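Local structure of prophenoloxidase b (Marsupenaeus japonicus, 3WKY) at residues A[116-119]-A[120-124]; A[198-201]-A[202-206]; A[218-221]-A[222-225]; A[224-227]-A[228-231]; A[614-617]-A[618-621]. The protein is a crustacean type 3 copper protein, a prophenoloxidase whose activated form probably oxidises monophenols and o-diphenols at a dioxygen-bridged copper pair. All coordinates share one frame; numbering follows the deposited sequence.

Contact 1 (A[116-119]-A[120-124]); sequences LYHT and YYERK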
loop_
_atom_site.group_PDB
_atom_site.type_symbol
_atom_site.label_atom_id
_atom_site.label_comp_id
_atom_site.label_asym_id
_atom_site.label_seq_id
_atom_site.Cartn_x
_atom_site.Cartn_y
_atom_site.Cartn_z
ATOM N N LEU A 116 17.524 -30.122 35.966
ATOM C CA LEU A 116 17.084 -31.168 36.889
ATOM C C LEU A 116 16.075 -32.112 36.241
ATOM O O LEU A 116 16.197 -33.336 36.334
ATOM C CB LEU A 116 16.459 -30.558 38.144
ATOM C CG LEU A 116 17.347 -30.397 39.375
ATOM C CD1 LEU A 116 16.499 -29.967 40.564
ATOM C CD2 LEU A 116 18.077 -31.704 39.671
ATOM N N TYR A 117 15.064 -31.546 35.583
ATOM C CA TYR A 117 14.070 -32.380 34.902
ATOM C C TYR A 117 14.740 -33.208 33.813
ATOM O O TYR A 117 14.449 -34.399 33.660
ATOM C CB TYR A 117 12.943 -31.528 34.297
ATOM C CG TYR A 117 11.851 -31.120 35.267
ATOM C CD1 TYR A 117 10.772 -31.951 35.517
ATOM C CD2 TYR A 117 11.881 -29.877 35.899
ATOM C CE1 TYR A 117 9.760 -31.572 36.392
ATOM C CE2 TYR A 117 10.877 -29.489 36.777
ATOM C CZ TYR A 117 9.823 -30.338 37.019
ATOM O OH TYR A 117 8.825 -29.947 37.890
ATOM N N HIS A 118 15.636 -32.589 33.048
ATOM C CA HIS A 118 16.325 -33.319 31.985
ATOM C C HIS A 118 17.125 -34.481 32.567
ATOM O O HIS A 118 17.204 -35.568 31.975
ATOM C CB HIS A 118 17.266 -32.409 31.196
ATOM C CG HIS A 118 18.021 -33.119 30.119
ATOM N ND1 HIS A 118 17.399 -33.892 29.154
ATOM C CD2 HIS A 118 19.346 -33.181 29.845
ATOM C CE1 HIS A 118 18.309 -34.390 28.339
ATOM N NE2 HIS A 118 19.502 -33.971 28.735
ATOM N N THR A 119 17.713 -34.237 33.732
ATOM C CA THR A 119 18.508 -35.249 34.434
ATOM C C THR A 119 17.688 -36.492 34.788
ATOM O O THR A 119 18.186 -37.621 34.670
ATOM C CB THR A 119 19.152 -34.647 35.688
ATOM O OG1 THR A 119 20.128 -33.675 35.287
ATOM C CG2 THR A 119 19.832 -35.738 36.528
ATOM N N TYR A 120 16.442 -36.304 35.208
ATOM C CA TYR A 120 15.582 -37.454 35.491
ATOM C C TYR A 120 15.299 -38.289 34.243
ATOM O O TYR A 120 15.119 -39.500 34.339
ATOM C CB TYR A 120 14.266 -37.023 36.137
ATOM C CG TYR A 120 14.311 -36.830 37.636
ATOM C CD1 TYR A 120 14.989 -35.755 38.198
ATOM C CD2 TYR A 120 13.646 -37.706 38.491
ATOM C CE1 TYR A 120 15.016 -35.559 39.564
ATOM C CE2 TYR A 120 13.666 -37.512 39.870
ATOM C CZ TYR A 120 14.357 -36.435 40.395
ATOM O OH TYR A 120 14.391 -36.226 41.756
ATOM N N TYR A 121 15.248 -37.654 33.073
ATOM C CA TYR A 121 15.054 -38.402 31.835
ATOM C C TYR A 121 16.326 -39.133 31.418
ATOM O O TYR A 121 16.272 -40.246 30.909
ATOM C CB TYR A 121 14.581 -37.483 30.690
ATOM C CG TYR A 121 13.132 -37.107 30.832
ATOM C CD1 TYR A 121 12.135 -38.003 30.473
ATOM C CD2 TYR A 121 12.757 -35.867 31.340
ATOM C CE1 TYR A 121 10.806 -37.684 30.613
ATOM C CE2 TYR A 121 11.423 -35.537 31.487
ATOM C CZ TYR A 121 10.456 -36.459 31.120
ATOM O OH TYR A 121 9.129 -36.162 31.262
ATOM N N GLU A 122 17.473 -38.511 31.639
ATOM C CA GLU A 122 18.733 -39.057 31.145
ATOM C C GLU A 122 19.342 -40.095 32.088
ATOM O O GLU A 122 19.963 -41.057 31.638
ATOM C CB GLU A 122 19.739 -37.938 30.865
ATOM C CG GLU A 122 19.609 -37.319 29.477
ATOM C CD GLU A 122 19.786 -38.347 28.369
ATOM O OE1 GLU A 122 18.769 -38.795 27.802
ATOM O OE2 GLU A 122 20.942 -38.713 28.069
ATOM N N ARG A 123 19.174 -39.900 33.394
ATOM C CA ARG A 123 19.743 -40.866 34.344
ATOM C C ARG A 123 18.864 -42.111 34.421
ATOM O O ARG A 123 17.638 -42.010 34.532
ATOM C CB ARG A 123 19.922 -40.260 35.736
ATOM C CG ARG A 123 21.104 -39.294 35.859
ATOM C CD ARG A 123 21.296 -38.853 37.309
ATOM N NE ARG A 123 21.720 -39.950 38.189
ATOM C CZ ARG A 123 22.987 -40.200 38.521
ATOM N NH1 ARG A 123 23.964 -39.432 38.053
ATOM N NH2 ARG A 123 23.283 -41.216 39.328
ATOM N N LYS A 124 19.496 -43.281 34.365
ATOM C CA LYS A 124 18.762 -44.545 34.403
ATOM C C LYS A 124 18.247 -44.894 35.793
ATOM O O LYS A 124 17.312 -45.683 35.924
ATOM C CB LYS A 124 19.630 -45.683 33.873
ATOM C CG LYS A 124 19.943 -45.578 32.392
ATOM C CD LYS A 124 21.069 -46.526 32.010
ATOM C CE LYS A 124 21.476 -46.350 30.555
ATOM N NZ LYS A 124 20.422 -46.823 29.622
#

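Contact 2 (A[198-201]-A[202-206]); sequences FHWH and WHLSN. With CUO (Cu2-o2 cluster), chain J.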
loop_
_atom_site.group_PDB
_atom_site.type_symbol
_atom_site.label_atom_id
_atom_site.label_comp_id
_atom_site.label_asym_id
_atom_site.label_seq_id
_atom_site.Cartn_x
_atom_site.Cartn_y
_atom_site.Cartn_z
ATOM N N PHE A 198 3.203 -30.600 29.876
ATOM C CA PHE A 198 3.537 -31.663 28.928
ATOM C C PHE A 198 4.524 -31.142 27.882
ATOM O O PHE A 198 5.490 -31.810 27.517
ATOM C CB PHE A 198 2.270 -32.200 28.263
ATOM C CG PHE A 198 2.527 -32.954 26.986
ATOM C CD1 PHE A 198 3.131 -34.207 27.013
ATOM C CD2 PHE A 198 2.158 -32.411 25.760
ATOM C CE1 PHE A 198 3.370 -34.906 25.839
ATOM C CE2 PHE A 198 2.386 -33.108 24.574
ATOM C CZ PHE A 198 2.991 -34.354 24.613
ATOM N N HIS A 199 4.284 -29.929 27.397
ATOM C CA HIS A 199 5.182 -29.349 26.422
ATOM C C HIS A 199 6.612 -29.181 26.977
ATOM O O HIS A 199 7.599 -29.477 26.301
ATOM C CB HIS A 199 4.611 -28.008 25.959
ATOM C CG HIS A 199 5.220 -27.513 24.703
ATOM N ND1 HIS A 199 5.987 -26.371 24.646
ATOM C CD2 HIS A 199 5.187 -28.010 23.444
ATOM C CE1 HIS A 199 6.401 -26.183 23.410
ATOM N NE2 HIS A 199 5.911 -27.154 22.663
ATOM N N TRP A 200 6.721 -28.698 28.209
ATOM C CA TRP A 200 8.008 -28.637 28.910
ATOM C C TRP A 200 8.652 -30.033 28.989
ATOM O O TRP A 200 9.817 -30.221 28.614
ATOM C CB TRP A 200 7.757 -28.044 30.298
ATOM C CG TRP A 200 8.808 -28.200 31.392
ATOM C CD1 TRP A 200 8.961 -29.272 32.244
ATOM C CD2 TRP A 200 9.750 -27.204 31.835
ATOM N NE1 TRP A 200 9.968 -29.015 33.153
ATOM C CE2 TRP A 200 10.460 -27.752 32.930
ATOM C CE3 TRP A 200 10.064 -25.905 31.409
ATOM C CZ2 TRP A 200 11.479 -27.055 33.587
ATOM C CZ3 TRP A 200 11.087 -25.205 32.070
ATOM C CH2 TRP A 200 11.778 -25.786 33.148
ATOM N N HIS A 201 7.886 -31.007 29.464
ATOM C CA HIS A 201 8.402 -32.372 29.558
ATOM C C HIS A 201 8.864 -32.926 28.225
ATOM O O HIS A 201 9.928 -33.563 28.138
ATOM C CB HIS A 201 7.375 -33.298 30.208
ATOM C CG HIS A 201 7.372 -33.204 31.699
ATOM N ND1 HIS A 201 8.270 -33.902 32.485
ATOM C CD2 HIS A 201 6.601 -32.489 32.551
ATOM C CE1 HIS A 201 8.046 -33.620 33.757
ATOM N NE2 HIS A 201 7.042 -32.765 33.827
ATOM N N TRP A 202 8.075 -32.690 27.181
ATOM C CA TRP A 202 8.450 -33.225 25.880
ATOM C C TRP A 202 9.816 -32.703 25.463
ATOM O O TRP A 202 10.681 -33.455 24.998
ATOM C CB TRP A 202 7.393 -32.942 24.793
ATOM C CG TRP A 202 7.714 -33.749 23.565
ATOM C CD1 TRP A 202 7.243 -35.006 23.256
ATOM C CD2 TRP A 202 8.654 -33.409 22.543
ATOM N NE1 TRP A 202 7.819 -35.446 22.081
ATOM C CE2 TRP A 202 8.690 -34.480 21.629
ATOM C CE3 TRP A 202 9.469 -32.289 22.307
ATOM C CZ2 TRP A 202 9.511 -34.469 20.492
ATOM C CZ3 TRP A 202 10.282 -32.278 21.180
ATOM C CH2 TRP A 202 10.293 -33.358 20.286
ATOM N N HIS A 203 10.023 -31.400 25.615
ATOM C CA HIS A 203 11.261 -30.820 25.146
ATOM C C HIS A 203 12.449 -31.112 26.042
ATOM O O HIS A 203 13.588 -30.993 25.607
ATOM C CB HIS A 203 11.106 -29.323 24.926
ATOM C CG HIS A 203 10.409 -29.005 23.648
ATOM N ND1 HIS A 203 11.043 -29.064 22.428
ATOM C CD2 HIS A 203 9.126 -28.658 23.396
ATOM C CE1 HIS A 203 10.184 -28.751 21.476
ATOM N NE2 HIS A 203 9.018 -28.506 22.040
ATOM N N LEU A 204 12.183 -31.485 27.283
ATOM C CA LEU A 204 13.284 -31.825 28.178
ATOM C C LEU A 204 13.585 -33.320 28.125
ATOM O O LEU A 204 14.688 -33.751 28.473
ATOM C CB LEU A 204 13.015 -31.311 29.593
ATOM C CG LEU A 204 13.164 -29.781 29.673
ATOM C CD1 LEU A 204 12.725 -29.244 31.022
ATOM C CD2 LEU A 204 14.601 -29.356 29.377
ATOM N N SER A 205 12.610 -34.104 27.660
ATOM C CA SER A 205 12.839 -35.518 27.370
ATOM C C SER A 205 13.515 -35.678 26.014
ATOM O O SER A 205 14.351 -36.564 25.821
ATOM C CB SER A 205 11.510 -36.269 27.366
ATOM O OG SER A 205 11.713 -37.661 27.175
ATOM N N ASN A 206 13.155 -34.808 25.070
ATOM C CA ASN A 206 13.685 -34.889 23.710
ATOM C C ASN A 206 14.304 -33.585 23.223
ATOM O O ASN A 206 13.897 -33.066 22.181
ATOM C CB ASN A 206 12.567 -35.286 22.756
ATOM C CG ASN A 206 12.029 -36.650 23.062
ATOM O OD1 ASN A 206 12.713 -37.644 22.839
ATOM N ND2 ASN A 206 10.817 -36.712 23.608
HETATM CU CU1 CUO J . 7.161 -27.739 20.963
HETATM CU CU2 CUO J . 7.669 -25.028 18.647
HETATM O O1 CUO J . 8.252 -26.521 19.815
HETATM O O2 CUO J . 7.332 -25.503 20.748
#

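Contact 3 (A[218-221]-A[222-225]); sequences RGEL and FYYM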
loop_
_atom_site.group_PDB
_atom_site.type_symbol
_atom_site.label_atom_id
_atom_site.label_comp_id
_atom_site.label_asym_id
_atom_site.label_seq_id
_atom_site.Cartn_x
_atom_site.Cartn_y
_atom_site.Cartn_z
ATOM N N ARG A 218 14.249 -38.942 16.802
ATOM C CA ARG A 218 13.814 -37.783 17.591
ATOM C C ARG A 218 13.199 -36.695 16.703
ATOM O O ARG A 218 12.267 -36.000 17.114
ATOM C CB ARG A 218 14.989 -37.178 18.370
ATOM C CG ARG A 218 14.560 -36.289 19.562
ATOM C CD ARG A 218 15.686 -35.346 19.991
ATOM N NE ARG A 218 16.035 -34.496 18.853
ATOM C CZ ARG A 218 15.333 -33.430 18.482
ATOM N NH1 ARG A 218 14.290 -33.031 19.199
ATOM N NH2 ARG A 218 15.691 -32.750 17.405
ATOM N N GLY A 219 13.751 -36.533 15.507
ATOM C CA GLY A 219 13.215 -35.581 14.542
ATOM C C GLY A 219 11.827 -35.979 14.093
ATOM O O GLY A 219 10.941 -35.136 13.923
ATOM N N GLU A 220 11.620 -37.281 13.902
ATOM C CA GLU A 220 10.303 -37.760 13.551
ATOM C C GLU A 220 9.325 -37.583 14.715
ATOM O O GLU A 220 8.144 -37.261 14.512
ATOM C CB GLU A 220 10.371 -39.233 13.109
ATOM C CG GLU A 220 9.019 -39.812 12.779
ATOM C CD GLU A 220 9.130 -41.241 12.310
ATOM O OE1 GLU A 220 10.264 -41.778 12.372
ATOM O OE2 GLU A 220 8.105 -41.811 11.862
ATOM N N LEU A 221 9.807 -37.788 15.940
ATOM C CA LEU A 221 8.955 -37.612 17.110
ATOM C C LEU A 221 8.579 -36.144 17.286
ATOM O O LEU A 221 7.472 -35.838 17.728
ATOM C CB LEU A 221 9.656 -38.125 18.372
ATOM C CG LEU A 221 8.773 -38.379 19.597
ATOM C CD1 LEU A 221 7.865 -39.606 19.409
ATOM C CD2 LEU A 221 9.637 -38.549 20.848
ATOM N N PHE A 222 9.516 -35.246 16.967
ATOM C CA PHE A 222 9.213 -33.809 16.953
ATOM C C PHE A 222 8.013 -33.551 16.037
ATOM O O PHE A 222 7.013 -32.956 16.457
ATOM C CB PHE A 222 10.429 -33.010 16.510
ATOM C CG PHE A 222 10.139 -31.551 16.289
ATOM C CD1 PHE A 222 9.902 -30.718 17.364
ATOM C CD2 PHE A 222 10.085 -31.029 15.003
ATOM C CE1 PHE A 222 9.618 -29.365 17.170
ATOM C CE2 PHE A 222 9.813 -29.664 14.797
ATOM C CZ PHE A 222 9.579 -28.845 15.877
ATOM N N TYR A 223 8.097 -34.027 14.799
ATOM C CA TYR A 223 6.959 -33.970 13.887
ATOM C C TYR A 223 5.697 -34.561 14.501
ATOM O O TYR A 223 4.643 -33.926 14.488
ATOM C CB TYR A 223 7.276 -34.711 12.582
ATOM C CG TYR A 223 6.060 -35.322 11.939
ATOM C CD1 TYR A 223 5.078 -34.521 11.354
ATOM C CD2 TYR A 223 5.887 -36.709 11.901
ATOM C CE1 TYR A 223 3.943 -35.089 10.754
ATOM C CE2 TYR A 223 4.767 -37.274 11.308
ATOM C CZ TYR A 223 3.803 -36.464 10.733
ATOM O OH TYR A 223 2.693 -37.029 10.137
ATOM N N TYR A 224 5.800 -35.780 15.030
ATOM C CA TYR A 224 4.618 -36.544 15.396
ATOM C C TYR A 224 3.879 -35.952 16.583
ATOM O O TYR A 224 2.657 -35.849 16.561
ATOM C CB TYR A 224 5.001 -37.995 15.696
ATOM C CG TYR A 224 3.807 -38.910 15.848
ATOM C CD1 TYR A 224 2.891 -39.065 14.810
ATOM C CD2 TYR A 224 3.606 -39.634 17.021
ATOM C CE1 TYR A 224 1.793 -39.935 14.933
ATOM C CE2 TYR A 224 2.505 -40.502 17.155
ATOM C CZ TYR A 224 1.614 -40.643 16.110
ATOM O OH TYR A 224 0.531 -41.498 16.242
ATOM N N MET A 225 4.607 -35.563 17.626
ATOM C CA MET A 225 3.934 -35.011 18.784
ATOM C C MET A 225 3.250 -33.706 18.379
ATOM O O MET A 225 2.093 -33.466 18.729
ATOM C CB MET A 225 4.906 -34.792 19.953
ATOM C CG MET A 225 4.223 -34.205 21.207
ATOM S SD MET A 225 3.907 -32.403 21.110
ATOM C CE MET A 225 5.313 -31.765 22.002
#

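Contact 4 (A[224-227]-A[228-231]); sequences YMHH and NLVA. With CUO (Cu2-o2 cluster), chain J.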
loop_
_atom_site.group_PDB
_atom_site.type_symbol
_atom_site.label_atom_id
_atom_site.label_comp_id
_atom_site.label_asym_id
_atom_site.label_seq_id
_atom_site.Cartn_x
_atom_site.Cartn_y
_atom_site.Cartn_z
ATOM N N TYR A 224 5.800 -35.780 15.030
ATOM C CA TYR A 224 4.618 -36.544 15.396
ATOM C C TYR A 224 3.879 -35.952 16.583
ATOM O O TYR A 224 2.657 -35.849 16.561
ATOM C CB TYR A 224 5.001 -37.995 15.696
ATOM C CG TYR A 224 3.807 -38.910 15.848
ATOM C CD1 TYR A 224 2.891 -39.065 14.810
ATOM C CD2 TYR A 224 3.606 -39.634 17.021
ATOM C CE1 TYR A 224 1.793 -39.935 14.933
ATOM C CE2 TYR A 224 2.505 -40.502 17.155
ATOM C CZ TYR A 224 1.614 -40.643 16.110
ATOM O OH TYR A 224 0.531 -41.498 16.242
ATOM N N MET A 225 4.607 -35.563 17.626
ATOM C CA MET A 225 3.934 -35.011 18.784
ATOM C C MET A 225 3.250 -33.706 18.379
ATOM O O MET A 225 2.093 -33.466 18.729
ATOM C CB MET A 225 4.906 -34.792 19.953
ATOM C CG MET A 225 4.223 -34.205 21.207
ATOM S SD MET A 225 3.907 -32.403 21.110
ATOM C CE MET A 225 5.313 -31.765 22.002
ATOM N N HIS A 226 3.967 -32.847 17.660
ATOM C CA HIS A 226 3.381 -31.565 17.285
ATOM C C HIS A 226 2.235 -31.683 16.301
ATOM O O HIS A 226 1.295 -30.884 16.339
ATOM C CB HIS A 226 4.456 -30.578 16.818
ATOM C CG HIS A 226 5.374 -30.181 17.916
ATOM N ND1 HIS A 226 6.495 -30.911 18.252
ATOM C CD2 HIS A 226 5.303 -29.160 18.802
ATOM C CE1 HIS A 226 7.093 -30.340 19.283
ATOM N NE2 HIS A 226 6.381 -29.288 19.639
ATOM N N HIS A 227 2.301 -32.688 15.433
ATOM C CA HIS A 227 1.197 -32.967 14.527
ATOM C C HIS A 227 -0.054 -33.281 15.327
ATOM O O HIS A 227 -1.141 -32.798 15.032
ATOM C CB HIS A 227 1.498 -34.161 13.622
ATOM C CG HIS A 227 0.287 -34.643 12.895
ATOM N ND1 HIS A 227 -0.291 -33.920 11.871
ATOM C CD2 HIS A 227 -0.506 -35.721 13.093
ATOM C CE1 HIS A 227 -1.373 -34.553 11.449
ATOM N NE2 HIS A 227 -1.526 -35.648 12.171
ATOM N N ASN A 228 0.105 -34.112 16.347
ATOM C CA ASN A 228 -1.014 -34.491 17.190
ATOM C C ASN A 228 -1.526 -33.324 18.025
ATOM O O ASN A 228 -2.733 -33.168 18.222
ATOM C CB ASN A 228 -0.604 -35.678 18.072
ATOM C CG ASN A 228 -0.783 -36.989 17.364
ATOM O OD1 ASN A 228 -1.858 -37.576 17.431
ATOM N ND2 ASN A 228 0.259 -37.449 16.652
ATOM N N LEU A 229 -0.602 -32.487 18.493
ATOM C CA LEU A 229 -0.952 -31.282 19.230
ATOM C C LEU A 229 -1.786 -30.310 18.369
ATOM O O LEU A 229 -2.822 -29.804 18.812
ATOM C CB LEU A 229 0.342 -30.622 19.737
ATOM C CG LEU A 229 0.302 -29.300 20.500
ATOM C CD1 LEU A 229 -0.704 -29.350 21.646
ATOM C CD2 LEU A 229 1.703 -29.036 21.023
ATOM N N VAL A 230 -1.333 -30.052 17.146
ATOM C CA VAL A 230 -2.088 -29.225 16.197
ATOM C C VAL A 230 -3.443 -29.840 15.814
ATOM O O VAL A 230 -4.467 -29.147 15.779
ATOM C CB VAL A 230 -1.256 -28.959 14.923
ATOM C CG1 VAL A 230 -2.116 -28.246 13.857
ATOM C CG2 VAL A 230 -0.015 -28.112 15.275
ATOM N N ALA A 231 -3.457 -31.142 15.535
ATOM C CA ALA A 231 -4.706 -31.809 15.152
ATOM C C ALA A 231 -5.750 -31.691 16.261
ATOM O O ALA A 231 -6.905 -31.359 16.003
ATOM C CB ALA A 231 -4.453 -33.275 14.816
HETATM CU CU1 CUO J . 7.161 -27.739 20.963
HETATM CU CU2 CUO J . 7.669 -25.028 18.647
HETATM O O1 CUO J . 8.252 -26.521 19.815
HETATM O O2 CUO J . 7.332 -25.503 20.748
#

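Contact 5 (A[614-617]-A[618-621]); sequences SSSS and FCGR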
loop_
_atom_site.group_PDB
_atom_site.type_symbol
_atom_site.label_atom_id
_atom_site.label_comp_id
_atom_site.label_asym_id
_atom_site.label_seq_id
_atom_site.Cartn_x
_atom_site.Cartn_y
_atom_site.Cartn_z
ATOM N N SER A 614 5.709 -47.914 28.944
ATOM C CA SER A 614 5.010 -47.218 30.016
ATOM C C SER A 614 5.111 -45.698 29.847
ATOM O O SER A 614 4.437 -44.935 30.547
ATOM C CB SER A 614 5.557 -47.648 31.379
ATOM O OG SER A 614 6.892 -47.207 31.561
ATOM N N SER A 615 5.955 -45.262 28.916
ATOM C CA SER A 615 6.059 -43.842 28.588
ATOM C C SER A 615 5.019 -43.480 27.520
ATOM O O SER A 615 4.559 -44.359 26.785
ATOM C CB SER A 615 7.466 -43.514 28.089
ATOM O OG SER A 615 7.697 -44.095 26.818
ATOM N N SER A 616 4.637 -42.205 27.439
ATOM C CA SER A 616 3.708 -41.765 26.388
ATOM C C SER A 616 4.311 -41.996 25.004
ATOM O O SER A 616 5.492 -41.728 24.787
ATOM C CB SER A 616 3.357 -40.286 26.551
ATOM O OG SER A 616 2.652 -39.794 25.413
ATOM N N SER A 617 3.504 -42.484 24.065
ATOM C CA SER A 617 3.968 -42.677 22.693
ATOM C C SER A 617 4.376 -41.344 22.037
ATOM O O SER A 617 5.129 -41.328 21.058
ATOM C CB SER A 617 2.890 -43.360 21.859
ATOM O OG SER A 617 1.683 -42.628 21.926
ATOM N N PHE A 618 3.874 -40.237 22.568
ATOM C CA PHE A 618 4.262 -38.918 22.047
ATOM C C PHE A 618 5.657 -38.517 22.539
ATOM O O PHE A 618 6.318 -37.665 21.932
ATOM C CB PHE A 618 3.260 -37.839 22.491
ATOM C CG PHE A 618 1.887 -37.957 21.867
ATOM C CD1 PHE A 618 1.690 -38.656 20.688
ATOM C CD2 PHE A 618 0.797 -37.330 22.460
ATOM C CE1 PHE A 618 0.420 -38.748 20.111
ATOM C CE2 PHE A 618 -0.477 -37.410 21.891
ATOM C CZ PHE A 618 -0.660 -38.124 20.706
ATOM N N CYS A 619 6.096 -39.127 23.641
ATOM C CA CYS A 619 7.347 -38.749 24.306
ATOM C C CYS A 619 8.479 -39.730 24.022
ATOM O O CYS A 619 9.659 -39.362 24.019
ATOM C CB CYS A 619 7.132 -38.674 25.820
ATOM S SG CYS A 619 5.864 -37.496 26.345
ATOM N N GLY A 620 8.123 -40.990 23.804
ATOM C CA GLY A 620 9.129 -42.019 23.608
ATOM C C GLY A 620 9.895 -42.328 24.885
ATOM O O GLY A 620 9.582 -41.793 25.957
ATOM N N ARG A 621 10.893 -43.203 24.769
ATOM C CA ARG A 621 11.757 -43.569 25.890
ATOM C C ARG A 621 13.178 -43.175 25.563
ATOM O O ARG A 621 13.700 -43.558 24.515
ATOM C CB ARG A 621 11.721 -45.078 26.152
ATOM C CG ARG A 621 10.381 -45.633 26.587
ATOM C CD ARG A 621 10.503 -47.083 27.053
ATOM N NE ARG A 621 10.534 -47.208 28.512
ATOM C CZ ARG A 621 11.634 -47.120 29.256
ATOM N NH1 ARG A 621 12.812 -46.902 28.686
ATOM N NH2 ARG A 621 11.559 -47.247 30.575
#

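Contact 1 (A[116-119]-A[120-124])
R123 N bonds to T119 O at 2.8 Å and closes the last turn of helix 109-122, in the all-alpha domain of the hemocyanin family; R123 itself is no longer helical. The preceding rungs are E122 N to H118 O (3.0 Å) and Y120 N to L116 O, whereas Y121 N has weak bonds alone, to Y117 O and H118 O. Apolar packing follows the same spacing. T119 CG2 lies alongside R123 CD at 3.5 Å, the two side chains pointing the same way. With chi1 at -67°, T119 keeps CG2 on the R123 flank and OG1 beside its own N, from where OG1 bonds A115 O. R123 forms a salt bridge with D125. H118 and E122 also run side by side, although E122 has two conformers and this pairing is doubtful. Aromatic carbons meet backbone oxygens: Y120 brings its ring edge to L116 O, in plane, with CD1 3.3 Å away. Y121 CD2 comes to 3.2 Å from Y117 O, while Y121 OH hydrogen-bonds H201 ND1.

Contact 2 (A[198-201]-A[202-206])
H201 O is gripped twice, by S205 N at 2.8 Å and weakly by L204 N at 3.2 Å, near the end of helix 193-205. This helix carries an H-x-x-x-H pair of the type 3 copper centre: H199 NE2 and H203 NE2 bind the copper CU1 at 2.2 and 2.3 Å. To converge on one metal the two imidazoles meet edge to face, the edge of H203 turned to the face of H199 with planes at 72°. Their torsions differ accordingly, H199 swinging CG away from its N (chi1 -163°) and H203 keeping CG beside it (chi1 -79°). H199 ND1 bonds V384 O, which helps fix the rotation of its ring. On another side of the helix L204 makes a CH-pi contact with W200, CD1 lying 3.5 Å from the centroid of the five-membered ring. Shrinking W200 to an alanine would probably open a gap beside L204 CD1 and deprive Y117 of one of its edge-to-face partners. Within the indole, CE2 is nearest to L204 CD1, at 3.3 Å.

Contact 3 (A[218-221]-A[222-225])
Y224 N to E220 O, at 2.8 Å, is the shortest bond in the opening turns of helix 218-239, one of the copper-bearing helices of the hemocyanin-type domain. F222 N to R218 O and M225 N to L221 O follow at 2.9 Å each, the latter almost straight at 175°. Y223 N to G219 O is longer, 3.2 Å, yet equally straight. The charged side chains find their partners elsewhere: R218 forms salt bridges with E343 and E340, so the start of the helix is tied to helix 334-343, and E220 pairs with R217, the residue before the helix begins. Beyond the backbone bonds, the side chains of aromatic residues start close against carbonyl oxygens of the preceding turn. F222 CB lies 3.4 Å from G219 O, and with CG anti to its N (chi1 172°) the ring leads away from the first turn toward the copper site, where it meets H357 edge to face. L221 and M225 instead pack on W202 of helix 193-205. Y223 presents its ring edge to E220 O, near the ring plane, with CD2 at 3.5 Å.

Contact 4 (A[224-227]-A[228-231])
N228 folds its amide back under the ring of Y224, the two planes 76° apart, so that ND2 sits 3.3 Å from the ring plane, over its centre. The amide is held there by a nearly straight bond (176°) from ND2 to Y224 O at 2.9 Å, made from above the carbonyl plane. N228 N reaches the same oxygen at 3.1 Å from the opposite face. Keeping CG beside the backbone N (chi1 -85°) is what lets one residue supply both donors, while OD1 turns to T528 and E529. All this lies on helix 218-239, which contributes the third histidine of one copper site of the type 3 pair: H226 NE2 binds CU1 at 2.2 Å, with F222 O holding ND1 of the ring. M225 CE covers one face of that imidazole, 3.5 Å above it and offset toward the rim. The bent methionine then runs side by side with L229, SD to CD2 at 4.0 Å. One step on, V230 CG2 packs against H226 O at 3.2 Å, and V230 N bonds the same oxygen.

Contact 5 (A[614-617]-A[618-621])
F618 is approached obliquely by S616 OG, 4.1 Å from its CG, and by S617 C near CD1; M225 and N228 of helix 218-239 pack on the same side chain from outside. Flanking the turn, the aliphatic part of R621 passes S615, CG to OG at 3.1 Å, while its flat guanidinium pairs with D623. S615 OG also gives a weak bond to G620 O. Between these, S616 O takes two donors: G620 N nearly along the C=O axis at 2.9 Å, and C619 N at the same distance but 62° out of the carbonyl plane. S616 OG, anti to its own N (chi1 170°), accepts from F618 N at 3.1 Å and bonds I554 O. With an alanine here, F618 N would probably lose its acceptor and I554 O its partner, leaving the turn freer to shift. C619 is disulfide-bonded to C572, and F618 O bonds W202 NE1. The arrangement is an ST turn at S616 overlapping a beta turn of type I geometry, S616 to C619, in a loop of the Ig-like domain.

In the fold
Contacts 1 to 4 are buried and helical, whereas contact 5 is a partly buried loop. Contacts 3 and 4 are successive parts of helix 218-239, sharing Y224 and M225. Contacts 2 and 4 converge on one copper, supplying two histidines and one; contact 3 adds no ligand, but its F222 lies beside the cluster. Contact 1, from the all-alpha domain, has no metal ligand and is joined to contact 2 by side-chain hydrogen bonds, among them H118 ND1 with L204 O. Contact 5 brings the Ig-like domain against the two helices that bind CU1, bonding at helix 193-205, where C619 O meets N206 ND2, and packing on helix 218-239. Helical ladders dominate the first four, an ST turn overlapping a beta turn, and a disulfide, the fifth.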